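Local coordinates for protein fatty acid biosynthesis transcriptional regulator (Streptococcus pneumoniae, PDB 6JBX) that binds DNA as a MarR-family repressor of the pneumococcal fatty acid synthesis pathway, with acyl-ACP as its co-repressor, at the interface of chains A and B. Residues are numbered along the deposited sequence; one frame, centred on the assembly and turned at random. Chains: chain A/B, Fatty acid biosynthesis transcriptional regulator.

The interface of chains A and B. Residues chain A 9, 17; chain B 138, 141-142, 145.
A:Tyr17 lies against B:Tyr145 where the first helix of one FabT subunit (11-34) packs on the last helix of the other (131-149), within the helical dimerisation region typical of MarR-family repressors. CB of A:Tyr17 rests near the branch point of B:Leu141, 4.0 Å from CG, with CD2 of that leucine almost as near. CG already faces the other tyrosine, meeting CB and CG of B:Tyr145. From here the ring divides its contacts. CD1 of A:Tyr17 sits over the centre of the B:Tyr145 ring, 3.4 Å above its plane. Beyond it, CE1 comes to 3.5 Å from CE2 of the same ring. The CD2/CE2 side meets B:Thr142, which lies partly on the face that B:Tyr145 stacks on, with OG1 closer to the ring plane than the threonine carbons. CD2 passes CA and OG1 more loosely, and CE2 lies 3.7 Å from OG1, with CB and CG2 a little farther off. Farther out, CZ comes back to the stack, 3.9 Å from CD2 of B:Tyr145. The two rings are stacked with planes 19° apart, although the side chains themselves run at about a right angle. Their centroids are separated by 4.1 Å. A chi1 of 167° swings CG of B:Tyr145 away from its backbone N and turns the face of its ring to A:Tyr17. OG1 of B:Thr142 donates a 2.8 Å hydrogen bond to the carbonyl O of B:Gly138, one turn earlier in the helix, tilted from the carbonyl plane; this helps fix the threonine's rotation beside the tyrosine. A:Met9, just ahead of helix 11-34, brings SD alongside the two oxygens of that bond, 3.8 Å from O of B:Gly138, a van der Waals contact.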
# COMPACT_ATOMS: atom_id res chain seq x y z
N MET A 9 -9.85 -19.46 -7.83
CA MET A 9 -8.49 -19.62 -7.30
C MET A 9 -8.58 -20.12 -5.85
O MET A 9 -9.45 -19.72 -5.09
CB MET A 9 -7.76 -18.27 -7.29
CG MET A 9 -6.85 -18.04 -8.44
SD MET A 9 -6.10 -16.37 -8.38
CE MET A 9 -5.30 -16.47 -6.79
N TYR A 17 -1.10 -13.75 -2.74
CA TYR A 17 -0.89 -12.68 -3.69
C TYR A 17 -1.25 -11.34 -3.04
O TYR A 17 -0.48 -10.34 -3.17
CB TYR A 17 -1.67 -12.93 -4.98
CG TYR A 17 -1.12 -14.04 -5.85
CD1 TYR A 17 0.10 -14.63 -5.58
CD2 TYR A 17 -1.82 -14.48 -6.97
CE1 TYR A 17 0.59 -15.65 -6.38
CE2 TYR A 17 -1.31 -15.46 -7.82
CZ TYR A 17 -0.10 -16.03 -7.52
OH TYR A 17 0.34 -17.04 -8.32
N GLY B 138 -9.33 -12.56 -10.77
CA GLY B 138 -8.25 -13.53 -10.43
C GLY B 138 -7.06 -13.42 -11.35
O GLY B 138 -5.86 -13.54 -10.92
N LEU B 141 -5.34 -10.14 -10.60
CA LEU B 141 -4.59 -10.24 -9.30
C LEU B 141 -3.27 -10.96 -9.57
O LEU B 141 -2.20 -10.56 -9.07
CB LEU B 141 -5.41 -10.99 -8.26
CG LEU B 141 -4.73 -11.26 -6.91
CD1 LEU B 141 -4.47 -9.99 -6.14
CD2 LEU B 141 -5.60 -12.18 -6.06
N THR B 142 -3.36 -12.03 -10.35
CA THR B 142 -2.15 -12.77 -10.69
C THR B 142 -1.17 -11.86 -11.43
O THR B 142 0.06 -11.84 -11.16
CB THR B 142 -2.50 -14.01 -11.51
OG1 THR B 142 -3.41 -14.82 -10.75
CG2 THR B 142 -1.29 -14.82 -11.87
N TYR B 145 0.30 -9.28 -9.11
CA TYR B 145 1.31 -9.90 -8.30
C TYR B 145 2.61 -10.05 -9.10
O TYR B 145 3.70 -9.80 -8.59
CB TYR B 145 0.85 -11.27 -7.79
CG TYR B 145 1.94 -12.13 -7.21
CD1 TYR B 145 2.36 -11.95 -5.89
CD2 TYR B 145 2.52 -13.14 -7.95
CE1 TYR B 145 3.37 -12.74 -5.35
CE2 TYR B 145 3.47 -13.98 -7.41
CZ TYR B 145 3.89 -13.77 -6.11
OH TYR B 145 4.85 -14.57 -5.57